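Local structure of mandelate racemase/muconate lactonizing enzyme family protein (Bradyrhizobium sp. ORS 278, 3TOY) at residues L241-Q250 with I265-W273; G143-G151 with S327-P335. The protein belongs to the enolase superfamily, pairing an N-terminal capping domain with a barrel domain that holds a metal ion, its precise function being unassigned. All blocks are in the same frame, centred on the assembly; numbering follows the deposited sequence.

Contact 1: residues L241-Q250 with I265-W273; sequences LTWIEEPVPQ and IPIQAGENW. With CA (calcium ion), chain E.
The metal site at the C-terminal ends of two adjacent parallel barrel strands is built here, where Glu245 and Glu271 both bind calcium. Glu245 gives one oxygen, OE2, at 2.3 Å from the ion, while Glu271 offers both OE1 and OE2; Asp219 completes the protein ligands, and two waters add to the shell. Glu245 carries its CG anti to the backbone N (chi1 -179°) and stays extended, a reach that suits glutamate at a strand end. Its OE1 takes the indole NE1 of Trp243 on the anti lone pair and a salt bridge from Lys188, which would hold the carboxylate's rotation. Glu246 lies in the second shell: OE1 accepts from a metal-bound water, and OE2 receives Asn272 ND2 at 3.0 Å on its syn lone pair, while Lys297 holds Asn272 OD1. A further water, not a calcium ligand, donates to Glu246 OE2 and accepts from Gly270 N and Asn272 N. Parallel-strand backbone hydrogen bonds run from Ile244 N to Pro266 O, Gln268 N to Ile244 O (2.8 Å) and Glu246 N to Gln268 O. Gln268 CB sits over the five-membered ring of Trp243, 3.6 Å from its centroid; on the face carrying Ile244 and Ile267, Ile265 CG2 meets Ile244 CG1 at 3.6 Å. Helix 253-262 makes the beta-alpha-beta crossover, strand 215-219 pairs with 243-245 on its other edge, and Ile233 of helix 226-236 packs against Ile244, Ile265 and Ile267.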
ATOM      1  N   LEU A 241      22.216 -10.225  21.038  1.00 29.62           N
ATOM      2  CA  LEU A 241      21.501 -11.485  20.793  1.00 23.99           C
ATOM      3  C   LEU A 241      21.382 -11.778  19.297  1.00 29.66           C
ATOM      4  O   LEU A 241      21.231 -10.874  18.487  1.00 27.59           O
ATOM      5  CB  LEU A 241      20.106 -11.425  21.426  1.00 27.13           C
ATOM      6  CG  LEU A 241      20.130 -11.129  22.918  1.00 27.22           C
ATOM      7  CD1 LEU A 241      18.709 -11.057  23.467  1.00 25.75           C
ATOM      8  CD2 LEU A 241      20.933 -12.236  23.587  1.00 34.28           C
ATOM      9  N   THR A 242      21.444 -13.054  18.933  1.00 22.69           N
ATOM     10  CA  THR A 242      21.344 -13.448  17.544  1.00 23.92           C
ATOM     11  C   THR A 242      19.899 -13.408  17.060  1.00 27.19           C
ATOM     12  O   THR A 242      19.641 -13.046  15.912  1.00 23.87           O
ATOM     13  CB  THR A 242      21.942 -14.855  17.375  1.00 30.18           C
ATOM     14  OG1 THR A 242      23.367 -14.739  17.454  1.00 27.63           O
ATOM     15  CG2 THR A 242      21.545 -15.486  16.028  1.00 27.94           C
ATOM     16  N   TRP A 243      18.974 -13.801  17.927  1.00 24.81           N
ATOM     17  CA  TRP A 243      17.538 -13.741  17.588  1.00 20.55           C
ATOM     18  C   TRP A 243      16.651 -13.806  18.815  1.00 26.89           C
ATOM     19  O   TRP A 243      17.099 -14.228  19.907  1.00 26.77           O
ATOM     20  CB  TRP A 243      17.165 -14.819  16.548  1.00 20.37           C
ATOM     21  CG  TRP A 243      17.024 -16.273  17.019  1.00 23.33           C
ATOM     22  CD1 TRP A 243      16.305 -16.751  18.085  1.00 26.12           C
ATOM     23  CD2 TRP A 243      17.547 -17.420  16.339  1.00 22.89           C
ATOM     24  NE1 TRP A 243      16.369 -18.142  18.114  1.00 21.92           N
ATOM     25  CE2 TRP A 243      17.129 -18.564  17.051  1.00 25.73           C
ATOM     26  CE3 TRP A 243      18.337 -17.586  15.192  1.00 24.10           C
ATOM     27  CZ2 TRP A 243      17.484 -19.849  16.658  1.00 25.11           C
ATOM     28  CZ3 TRP A 243      18.692 -18.868  14.809  1.00 26.95           C
ATOM     29  CH2 TRP A 243      18.255 -19.982  15.536  1.00 28.40           C
ATOM     30  N   ILE A 244      15.430 -13.297  18.658  1.00 21.94           N
ATOM     31  CA  ILE A 244      14.376 -13.439  19.658  1.00 22.14           C
ATOM     32  C   ILE A 244      13.348 -14.381  19.069  1.00 24.13           C
ATOM     33  O   ILE A 244      12.802 -14.104  17.986  1.00 22.39           O
ATOM     34  CB  ILE A 244      13.680 -12.099  19.890  1.00 23.30           C
ATOM     35  CG1 ILE A 244      14.712 -11.069  20.386  1.00 22.18           C
ATOM     36  CG2 ILE A 244      12.516 -12.279  20.867  1.00 25.62           C
ATOM     37  CD1 ILE A 244      15.172 -11.303  21.854  1.00 24.53           C
ATOM     38  N   GLU A 245      13.018 -15.454  19.792  1.00 22.72           N
ATOM     39  CA  GLU A 245      12.227 -16.533  19.210  1.00 21.16           C
ATOM     40  C   GLU A 245      10.807 -16.553  19.793  1.00 23.64           C
ATOM     41  O   GLU A 245      10.631 -16.435  21.014  1.00 23.47           O
ATOM     42  CB  GLU A 245      12.970 -17.849  19.469  1.00 23.80           C
ATOM     43  CG  GLU A 245      12.324 -19.094  18.930  1.00 23.70           C
ATOM     44  CD  GLU A 245      13.251 -20.292  19.115  1.00 26.98           C
ATOM     45  OE1 GLU A 245      14.477 -20.117  18.882  1.00 27.68           O
ATOM     46  OE2 GLU A 245      12.748 -21.384  19.471  1.00 29.21           O
ATOM     47  N   GLU A 246       9.807 -16.690  18.913  1.00 21.84           N
ATOM     48  CA  GLU A 246       8.380 -16.698  19.286  1.00 25.21           C
ATOM     49  C   GLU A 246       8.033 -15.738  20.415  1.00 29.74           C
ATOM     50  O   GLU A 246       7.608 -16.163  21.488  1.00 26.06           O
ATOM     51  CB  GLU A 246       7.922 -18.123  19.629  1.00 24.84           C
ATOM     52  CG  GLU A 246       7.829 -19.050  18.413  1.00 26.34           C
ATOM     53  CD  GLU A 246       7.027 -20.318  18.720  1.00 27.66           C
ATOM     54  OE1 GLU A 246       7.297 -20.946  19.765  1.00 29.25           O
ATOM     55  OE2 GLU A 246       6.120 -20.675  17.942  1.00 25.20           O
ATOM     56  N   PRO A 247       8.182 -14.423  20.176  1.00 24.92           N
ATOM     57  CA  PRO A 247       7.857 -13.459  21.227  1.00 24.15           C
ATOM     58  C   PRO A 247       6.390 -13.500  21.621  1.00 25.65           C
ATOM     59  O   PRO A 247       6.070 -13.197  22.763  1.00 27.82           O
ATOM     60  CB  PRO A 247       8.187 -12.102  20.592  1.00 25.16           C
ATOM     61  CG  PRO A 247       8.157 -12.367  19.110  1.00 23.02           C
ATOM     62  CD  PRO A 247       8.672 -13.765  18.956  1.00 24.01           C
ATOM     63  N   VAL A 248       5.515 -13.867  20.685  1.00 23.32           N
ATOM     64  CA  VAL A 248       4.074 -13.855  20.938  1.00 21.71           C
ATOM     65  C   VAL A 248       3.456 -15.147  20.424  1.00 22.73           C
ATOM     66  O   VAL A 248       4.155 -15.949  19.825  1.00 24.06           O
ATOM     67  CB  VAL A 248       3.421 -12.598  20.287  1.00 25.04           C
ATOM     68  CG1 VAL A 248       4.258 -11.350  20.667  1.00 22.24           C
ATOM     69  CG2 VAL A 248       3.369 -12.729  18.772  1.00 24.84           C
ATOM     70  N   PRO A 249       2.149 -15.373  20.668  1.00 24.79           N
ATOM     71  CA  PRO A 249       1.574 -16.635  20.199  1.00 23.28           C
ATOM     72  C   PRO A 249       1.868 -16.930  18.730  1.00 25.70           C
ATOM     73  O   PRO A 249       1.810 -16.027  17.869  1.00 25.00           O
ATOM     74  CB  PRO A 249       0.073 -16.462  20.447  1.00 24.15           C
ATOM     75  CG  PRO A 249       0.025 -15.531  21.656  1.00 26.24           C
ATOM     76  CD  PRO A 249       1.191 -14.578  21.459  1.00 26.53           C
ATOM     77  N   GLN A 250       2.178 -18.193  18.447  1.00 22.49           N
ATOM     78  CA  GLN A 250       2.550 -18.615  17.100  1.00 22.81           C
ATOM     79  C   GLN A 250       1.463 -18.310  16.060  1.00 25.76           C
ATOM     80  O   GLN A 250       1.784 -18.057  14.908  1.00 23.66           O
ATOM     81  CB  GLN A 250       2.900 -20.111  17.063  1.00 23.95           C
ATOM     82  CG  GLN A 250       1.808 -21.075  17.605  1.00 22.27           C
ATOM     83  CD  GLN A 250       0.954 -21.692  16.519  1.00 27.44           C
ATOM     84  OE1 GLN A 250       1.067 -21.348  15.337  1.00 26.60           O
ATOM     85  NE2 GLN A 250       0.074 -22.624  16.914  1.00 25.63           N
ATOM     86  N   ILE A 265      16.371  -6.565  16.897  1.00 24.02           N
ATOM     87  CA  ILE A 265      16.925  -7.927  16.948  1.00 23.20           C
ATOM     88  C   ILE A 265      16.095  -8.808  16.038  1.00 22.14           C
ATOM     89  O   ILE A 265      14.873  -8.686  16.037  1.00 25.06           O
ATOM     90  CB  ILE A 265      16.846  -8.503  18.389  1.00 20.84           C
ATOM     91  CG1 ILE A 265      17.468  -7.511  19.391  1.00 26.74           C
ATOM     92  CG2 ILE A 265      17.531  -9.888  18.445  1.00 26.74           C
ATOM     93  CD1 ILE A 265      17.362  -7.970  20.895  1.00 27.36           C
ATOM     94  N   PRO A 266      16.753  -9.680  15.245  1.00 23.71           N
ATOM     95  CA  PRO A 266      15.991 -10.512  14.328  1.00 22.06           C
ATOM     96  C   PRO A 266      14.959 -11.348  15.073  1.00 24.06           C
ATOM     97  O   PRO A 266      15.225 -11.855  16.176  1.00 23.22           O
ATOM     98  CB  PRO A 266      17.054 -11.375  13.656  1.00 23.84           C
ATOM     99  CG  PRO A 266      18.346 -10.488  13.711  1.00 24.95           C
ATOM    100  CD  PRO A 266      18.214  -9.789  15.053  1.00 24.69           C
ATOM    101  N   ILE A 267      13.786 -11.493  14.465  1.00 24.48           N
ATOM    102  CA  ILE A 267      12.705 -12.277  15.050  1.00 20.80           C
ATOM    103  C   ILE A 267      12.695 -13.649  14.397  1.00 21.77           C
ATOM    104  O   ILE A 267      12.683 -13.752  13.169  1.00 20.90           O
ATOM    105  CB  ILE A 267      11.353 -11.591  14.780  1.00 22.11           C
ATOM    106  CG1 ILE A 267      11.333 -10.219  15.454  1.00 19.61           C
ATOM    107  CG2 ILE A 267      10.193 -12.440  15.289  1.00 21.40           C
ATOM    108  CD1 ILE A 267      11.616 -10.261  17.019  1.00 21.59           C
ATOM    109  N   GLN A 268      12.726 -14.691  15.228  1.00 23.50           N
ATOM    110  CA  GLN A 268      12.709 -16.093  14.794  1.00 21.96           C
ATOM    111  C   GLN A 268      11.352 -16.711  15.182  1.00 20.97           C
ATOM    112  O   GLN A 268      10.817 -16.433  16.260  1.00 22.31           O
ATOM    113  CB  GLN A 268      13.841 -16.853  15.529  1.00 22.91           C
ATOM    114  CG  GLN A 268      13.879 -18.363  15.324  1.00 23.75           C
ATOM    115  CD  GLN A 268      14.254 -18.740  13.905  1.00 28.77           C
ATOM    116  OE1 GLN A 268      13.424 -18.636  12.999  1.00 24.12           O
ATOM    117  NE2 GLN A 268      15.522 -19.181  13.694  1.00 23.36           N
ATOM    118  N   ALA A 269      10.801 -17.539  14.297  1.00 22.03           N
ATOM    119  CA  ALA A 269       9.514 -18.188  14.566  1.00 20.33           C
ATOM    120  C   ALA A 269       9.354 -19.357  13.631  1.00 21.62           C
ATOM    121  O   ALA A 269      10.204 -19.596  12.796  1.00 22.88           O
ATOM    122  CB  ALA A 269       8.334 -17.195  14.411  1.00 22.35           C
ATOM    123  N   GLY A 270       8.255 -20.089  13.753  1.00 21.25           N
ATOM    124  CA  GLY A 270       7.970 -21.121  12.742  1.00 25.03           C
ATOM    125  C   GLY A 270       7.872 -22.550  13.253  1.00 22.07           C
ATOM    126  O   GLY A 270       7.328 -23.422  12.566  1.00 24.59           O
ATOM    127  N   GLU A 271       8.341 -22.797  14.467  1.00 25.62           N
ATOM    128  CA  GLU A 271       8.364 -24.196  14.939  1.00 23.87           C
ATOM    129  C   GLU A 271       6.966 -24.729  15.180  1.00 29.54           C
ATOM    130  O   GLU A 271       6.779 -25.932  15.340  1.00 26.02           O
ATOM    131  CB  GLU A 271       9.182 -24.323  16.226  1.00 22.58           C
ATOM    132  CG  GLU A 271       8.460 -23.838  17.495  1.00 21.74           C
ATOM    133  CD  GLU A 271       9.446 -23.591  18.626  1.00 32.92           C
ATOM    134  OE1 GLU A 271      10.427 -22.864  18.406  1.00 31.66           O
ATOM    135  OE2 GLU A 271       9.239 -24.112  19.739  1.00 31.15           O
ATOM    136  N   ASN A 272       5.973 -23.838  15.230  1.00 24.17           N
ATOM    137  CA  ASN A 272       4.609 -24.270  15.458  1.00 23.09           C
ATOM    138  C   ASN A 272       3.627 -24.053  14.295  1.00 20.83           C
ATOM    139  O   ASN A 272       2.423 -24.332  14.440  1.00 23.51           O
ATOM    140  CB  ASN A 272       4.078 -23.665  16.778  1.00 23.85           C
ATOM    141  CG  ASN A 272       4.795 -24.240  17.973  1.00 30.42           C
ATOM    142  OD1 ASN A 272       4.925 -25.451  18.056  1.00 27.66           O
ATOM    143  ND2 ASN A 272       5.322 -23.393  18.855  1.00 27.72           N
ATOM    144  N   TRP A 273       4.133 -23.604  13.142  1.00 21.81           N
ATOM    145  CA  TRP A 273       3.292 -23.389  11.976  1.00 23.18           C
ATOM    146  C   TRP A 273       3.094 -24.685  11.184  1.00 24.66           C
ATOM    147  O   TRP A 273       3.957 -25.588  11.183  1.00 27.44           O
ATOM    148  CB  TRP A 273       3.844 -22.276  11.066  1.00 25.76           C
ATOM    149  CG  TRP A 273       4.002 -20.954  11.774  1.00 24.01           C
ATOM    150  CD1 TRP A 273       3.293 -20.522  12.858  1.00 22.42           C
ATOM    151  CD2 TRP A 273       4.892 -19.881  11.422  1.00 22.06           C
ATOM    152  NE1 TRP A 273       3.713 -19.253  13.221  1.00 22.87           N
ATOM    153  CE2 TRP A 273       4.682 -18.841  12.348  1.00 21.91           C
ATOM    154  CE3 TRP A 273       5.850 -19.700  10.410  1.00 23.54           C
ATOM    155  CZ2 TRP A 273       5.410 -17.649  12.321  1.00 22.53           C
ATOM    156  CZ3 TRP A 273       6.588 -18.489  10.380  1.00 22.17           C
ATOM    157  CH2 TRP A 273       6.356 -17.498  11.328  1.00 22.28           C
TER
HETATM  158 CA    CA E 361      11.297 -22.740  20.656  1.00 26.61          CA
HETATM  159  O   HOH W   1       5.905 -20.717  15.203  1.00 27.81           O
HETATM  160  O   HOH W   2       9.736 -21.104  20.860  1.00 26.22           O
HETATM  161  O   HOH W   3      12.960 -24.540  20.761  1.00 27.19           O

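Contact 2: residues G143-G151 with S327-P335; sequences GKPVVELLG and SAHVLPVTP. With P4C (O-acetaldehydyl-hexaethylene glycol), chain H.
One hydrogen bond joins the segments: Val147 N, near the start of helix 146-149, donates to His329 ND1 at 3.1 Å. It enters within 6° of the imidazole plane, and His329 suits the place because its ring serves both sides, NE2 being bonded to the carbonyl of Lys364. Pro145, the N-cap residue, sets its CB at the same ring's edge, 3.5 Å from His329 CE1.

Apolar contacts make up the rest. Val147 has CG2 anti to its own N, and this branch lies 3.6 Å from Pro332 CB, the two side chains meeting at about a right angle. Leu150 sends CD1 to Val330 CG1 at 4.0 Å, while its CB meets Val333 CG1 at 4.2 Å. These branched and compact residues fill a buried interface, in which the carbonyl O of His329 has no polar partner.

Leu150 and Val333 also touch the bound o-acetaldehydyl-hexaethylene glycol; Val333 CB lies 4.0 Å from its C5. Gly151 ends the short helix in a Schellman motif, its positive phi easily adopted by glycine. The short helix 146-149, next after helix 122-142, thus packs on the end of helix 324-330, joining the N-terminal domain side to the barrel domain beside the glycol pocket.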
ATOM      1  N   GLY A 143      20.578 -47.784   0.531  1.00 34.97           N
ATOM      2  CA  GLY A 143      21.830 -47.835   1.286  1.00 37.46           C
ATOM      3  C   GLY A 143      22.533 -46.486   1.338  1.00 45.57           C
ATOM      4  O   GLY A 143      23.769 -46.415   1.350  1.00 39.73           O
ATOM      5  N   LYS A 144      21.742 -45.415   1.387  1.00 39.64           N
ATOM      6  CA  LYS A 144      22.281 -44.056   1.380  1.00 38.87           C
ATOM      7  C   LYS A 144      21.563 -43.225   2.417  1.00 36.11           C
ATOM      8  O   LYS A 144      20.419 -43.506   2.748  1.00 30.67           O
ATOM      9  CB  LYS A 144      22.084 -43.407   0.022  1.00 37.81           C
ATOM     10  CG  LYS A 144      23.007 -43.931  -1.042  1.00 40.77           C
ATOM     11  CD  LYS A 144      22.464 -43.599  -2.421  1.00 41.59           C
ATOM     12  CE  LYS A 144      23.525 -43.847  -3.478  1.00 49.78           C
ATOM     13  NZ  LYS A 144      22.939 -43.675  -4.822  1.00 56.32           N
ATOM     14  N   PRO A 145      22.252 -42.211   2.951  1.00 32.89           N
ATOM     15  CA  PRO A 145      21.572 -41.251   3.817  1.00 31.50           C
ATOM     16  C   PRO A 145      20.525 -40.470   3.003  1.00 30.86           C
ATOM     17  O   PRO A 145      20.714 -40.220   1.807  1.00 32.03           O
ATOM     18  CB  PRO A 145      22.699 -40.314   4.273  1.00 34.40           C
ATOM     19  CG  PRO A 145      23.798 -40.475   3.269  1.00 36.03           C
ATOM     20  CD  PRO A 145      23.685 -41.918   2.786  1.00 36.77           C
ATOM     21  N   VAL A 146      19.436 -40.076   3.641  1.00 30.70           N
ATOM     22  CA  VAL A 146      18.422 -39.280   2.925  1.00 30.62           C
ATOM     23  C   VAL A 146      19.043 -38.054   2.245  1.00 25.52           C
ATOM     24  O   VAL A 146      18.666 -37.719   1.121  1.00 28.75           O
ATOM     25  CB  VAL A 146      17.271 -38.842   3.846  1.00 30.13           C
ATOM     26  CG1 VAL A 146      16.343 -37.819   3.130  1.00 25.80           C
ATOM     27  CG2 VAL A 146      16.473 -40.069   4.315  1.00 31.38           C
ATOM     28  N   VAL A 147      19.982 -37.380   2.909  1.00 26.71           N
ATOM     29  CA  VAL A 147      20.581 -36.169   2.306  1.00 29.53           C
ATOM     30  C   VAL A 147      21.150 -36.425   0.907  1.00 31.67           C
ATOM     31  O   VAL A 147      20.987 -35.610   0.011  1.00 28.56           O
ATOM     32  CB  VAL A 147      21.627 -35.488   3.236  1.00 28.67           C
ATOM     33  CG1 VAL A 147      22.806 -36.417   3.497  1.00 29.15           C
ATOM     34  CG2 VAL A 147      22.125 -34.126   2.643  1.00 24.01           C
ATOM     35  N   GLU A 148      21.808 -37.571   0.691  1.00 28.24           N
ATOM     36  CA  GLU A 148      22.270 -37.903  -0.673  1.00 26.21           C
ATOM     37  C   GLU A 148      21.134 -38.177  -1.652  1.00 23.96           C
ATOM     38  O   GLU A 148      21.246 -37.844  -2.838  1.00 30.45           O
ATOM     39  CB  GLU A 148      23.251 -39.093  -0.647  1.00 28.70           C
ATOM     40  CG  GLU A 148      24.567 -38.691  -0.007  1.00 32.32           C
ATOM     41  CD  GLU A 148      25.508 -39.867   0.214  1.00 50.66           C
ATOM     42  OE1 GLU A 148      25.213 -40.983  -0.289  1.00 38.64           O
ATOM     43  OE2 GLU A 148      26.540 -39.659   0.889  1.00 41.37           O
ATOM     44  N   LEU A 149      20.036 -38.758  -1.178  1.00 27.39           N
ATOM     45  CA  LEU A 149      18.895 -38.959  -2.054  1.00 29.00           C
ATOM     46  C   LEU A 149      18.393 -37.602  -2.563  1.00 32.15           C
ATOM     47  O   LEU A 149      17.948 -37.484  -3.704  1.00 29.84           O
ATOM     48  CB  LEU A 149      17.761 -39.652  -1.310  1.00 31.28           C
ATOM     49  CG  LEU A 149      17.968 -41.096  -0.857  1.00 43.70           C
ATOM     50  CD1 LEU A 149      16.629 -41.642  -0.433  1.00 45.47           C
ATOM     51  CD2 LEU A 149      18.566 -41.924  -1.985  1.00 42.71           C
ATOM     52  N   LEU A 150      18.496 -36.590  -1.701  1.00 29.39           N
ATOM     53  CA  LEU A 150      17.995 -35.242  -2.000  1.00 28.31           C
ATOM     54  C   LEU A 150      18.954 -34.395  -2.852  1.00 34.27           C
ATOM     55  O   LEU A 150      18.690 -33.204  -3.110  1.00 33.30           O
ATOM     56  CB  LEU A 150      17.662 -34.526  -0.686  1.00 25.21           C
ATOM     57  CG  LEU A 150      16.601 -35.232   0.167  1.00 28.91           C
ATOM     58  CD1 LEU A 150      16.406 -34.525   1.520  1.00 28.30           C
ATOM     59  CD2 LEU A 150      15.275 -35.390  -0.599  1.00 26.89           C
ATOM     60  N   GLY A 151      20.055 -34.998  -3.297  1.00 29.88           N
ATOM     61  CA  GLY A 151      20.985 -34.329  -4.218  1.00 25.87           C
ATOM     62  C   GLY A 151      22.042 -33.528  -3.488  1.00 25.23           C
ATOM     63  O   GLY A 151      22.784 -32.766  -4.113  1.00 28.40           O
ATOM     64  N   SER A 327      16.786 -33.433  10.874  1.00 28.91           N
ATOM     65  CA  SER A 327      17.105 -32.066  10.428  1.00 28.61           C
ATOM     66  C   SER A 327      18.448 -31.994   9.722  1.00 28.25           C
ATOM     67  O   SER A 327      18.632 -31.238   8.770  1.00 26.48           O
ATOM     68  CB  SER A 327      17.067 -31.100  11.606  1.00 26.93           C
ATOM     69  OG  SER A 327      15.749 -30.999  12.106  1.00 26.49           O
ATOM     70  N   ALA A 328      19.401 -32.794  10.188  1.00 28.53           N
ATOM     71  CA  ALA A 328      20.722 -32.805   9.599  1.00 28.37           C
ATOM     72  C   ALA A 328      20.697 -33.265   8.152  1.00 23.98           C
ATOM     73  O   ALA A 328      21.611 -32.988   7.407  1.00 25.69           O
ATOM     74  CB  ALA A 328      21.644 -33.689  10.421  1.00 27.99           C
ATOM     75  N   HIS A 329      19.645 -33.990   7.766  1.00 24.79           N
ATOM     76  CA  HIS A 329      19.544 -34.477   6.398  1.00 25.21           C
ATOM     77  C   HIS A 329      18.909 -33.476   5.434  1.00 28.91           C
ATOM     78  O   HIS A 329      19.091 -33.593   4.222  1.00 27.68           O
ATOM     79  CB  HIS A 329      18.746 -35.785   6.321  1.00 29.47           C
ATOM     80  CG  HIS A 329      19.498 -36.982   6.816  1.00 28.86           C
ATOM     81  ND1 HIS A 329      20.194 -37.821   5.971  1.00 28.98           N
ATOM     82  CD2 HIS A 329      19.653 -37.485   8.064  1.00 30.53           C
ATOM     83  CE1 HIS A 329      20.758 -38.785   6.684  1.00 28.10           C
ATOM     84  NE2 HIS A 329      20.440 -38.609   7.957  1.00 26.42           N
ATOM     85  N   VAL A 330      18.150 -32.509   5.952  1.00 28.28           N
ATOM     86  CA  VAL A 330      17.517 -31.526   5.057  1.00 28.08           C
ATOM     87  C   VAL A 330      18.215 -30.153   5.026  1.00 24.98           C
ATOM     88  O   VAL A 330      18.191 -29.485   3.996  1.00 27.45           O
ATOM     89  CB  VAL A 330      15.992 -31.350   5.324  1.00 26.04           C
ATOM     90  CG1 VAL A 330      15.211 -32.567   4.787  1.00 27.44           C
ATOM     91  CG2 VAL A 330      15.723 -31.100   6.800  1.00 26.46           C
ATOM     92  N   LEU A 331      18.864 -29.759   6.116  1.00 26.52           N
ATOM     93  CA  LEU A 331      19.598 -28.484   6.098  1.00 28.42           C
ATOM     94  C   LEU A 331      20.649 -28.369   4.981  1.00 31.32           C
ATOM     95  O   LEU A 331      20.811 -27.301   4.371  1.00 25.85           O
ATOM     96  CB  LEU A 331      20.146 -28.160   7.487  1.00 26.46           C
ATOM     97  CG  LEU A 331      19.044 -27.604   8.381  1.00 24.89           C
ATOM     98  CD1 LEU A 331      19.404 -27.703   9.873  1.00 26.50           C
ATOM     99  CD2 LEU A 331      18.739 -26.136   7.996  1.00 25.97           C
ATOM    100  N   PRO A 332      21.362 -29.477   4.668  1.00 26.80           N
ATOM    101  CA  PRO A 332      22.359 -29.371   3.605  1.00 26.76           C
ATOM    102  C   PRO A 332      21.804 -29.064   2.219  1.00 23.99           C
ATOM    103  O   PRO A 332      22.575 -28.683   1.337  1.00 26.94           O
ATOM    104  CB  PRO A 332      23.041 -30.766   3.614  1.00 24.76           C
ATOM    105  CG  PRO A 332      22.847 -31.241   5.037  1.00 23.67           C
ATOM    106  CD  PRO A 332      21.443 -30.772   5.378  1.00 27.06           C
ATOM    107  N   VAL A 333      20.497 -29.251   1.997  1.00 21.75           N
ATOM    108  CA  VAL A 333      19.913 -28.935   0.692  1.00 23.82           C
ATOM    109  C   VAL A 333      18.960 -27.732   0.762  1.00 25.40           C
ATOM    110  O   VAL A 333      18.169 -27.505  -0.154  1.00 28.06           O
ATOM    111  CB  VAL A 333      19.207 -30.150   0.061  1.00 27.32           C
ATOM    112  CG1 VAL A 333      20.267 -31.271  -0.256  1.00 25.69           C
ATOM    113  CG2 VAL A 333      18.090 -30.672   0.986  1.00 26.06           C
ATOM    114  N   THR A 334      19.065 -26.978   1.850  1.00 25.00           N
ATOM    115  CA  THR A 334      18.189 -25.829   2.115  1.00 25.70           C
ATOM    116  C   THR A 334      19.012 -24.596   1.731  1.00 22.49           C
ATOM    117  O   THR A 334      20.053 -24.337   2.341  1.00 24.64           O
ATOM    118  CB  THR A 334      17.811 -25.769   3.598  1.00 27.53           C
ATOM    119  OG1 THR A 334      17.089 -26.962   3.953  1.00 25.99           O
ATOM    120  CG2 THR A 334      16.949 -24.501   3.949  1.00 23.90           C
ATOM    121  N   PRO A 335      18.574 -23.859   0.695  1.00 24.10           N
ATOM    122  CA  PRO A 335      19.400 -22.771   0.196  1.00 23.76           C
ATOM    123  C   PRO A 335      19.802 -21.780   1.273  1.00 23.30           C
ATOM    124  O   PRO A 335      20.947 -21.310   1.270  1.00 26.65           O
ATOM    125  CB  PRO A 335      18.509 -22.093  -0.849  1.00 26.09           C
ATOM    126  CG  PRO A 335      17.655 -23.228  -1.374  1.00 25.12           C
ATOM    127  CD  PRO A 335      17.360 -24.047  -0.116  1.00 23.08           C
TER
HETATM  128  O1  P4C H 364      13.760 -26.743  -2.883  1.00 56.69           O
HETATM  129  C2  P4C H 364      14.339 -27.623  -1.907  1.00 51.92           C
HETATM  130  C3  P4C H 364      15.658 -28.208  -2.405  1.00 53.42           C
HETATM  131  O4  P4C H 364      15.427 -29.424  -3.125  1.00 54.66           O
HETATM  132  C5  P4C H 364      16.483 -30.380  -2.926  1.00 57.00           C
HETATM  133  C6  P4C H 364      16.313 -31.613  -3.812  1.00 44.51           C
HETATM  134  O7  P4C H 364      15.273 -32.451  -3.310  1.00 57.08           O
HETATM  135  C8  P4C H 364      14.718 -33.377  -4.250  1.00 43.06           C
HETATM  136  C9  P4C H 364      13.406 -33.907  -3.673  1.00 45.45           C
HETATM  137  O10 P4C H 364      12.299 -33.392  -4.422  1.00 58.09           O
HETATM  138  C11 P4C H 364      11.061 -33.434  -3.713  1.00 53.54           C
HETATM  139  C12 P4C H 364      10.017 -32.623  -4.478  1.00 59.08           C
HETATM  140  O13 P4C H 364      10.220 -31.216  -4.297  1.00 49.44           O
HETATM  141  C14 P4C H 364       9.093 -30.457  -4.750  1.00 49.63           C
HETATM  142  C15 P4C H 364       9.448 -28.973  -4.780  1.00 58.50           C
HETATM  143  O16 P4C H 364       9.190 -28.383  -3.503  1.00 50.93           O

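From the N terminus the chain passes through the antiparallel sheet and helices of the N-terminal domain to residues 143-151, the first half of contact 2. It then enters the barrel, running through strands 157-162, 186-190 and 215-219 before reaching contact 1, whose two segments close a short loop of 14 residues around helix 253-262. After strand 290-291 and helix 300-314 it arrives at residues 327-335 and closes the long loop of contact 2, with 175 residues between its segments. Contact 1 is therefore nested inside contact 2. Their centres lie about 25 Å apart and their nearest atoms about 10 Å, so the two do not touch: one joins neighbouring barrel strands, the other ties helix 146-149 to the end of helix 324-330.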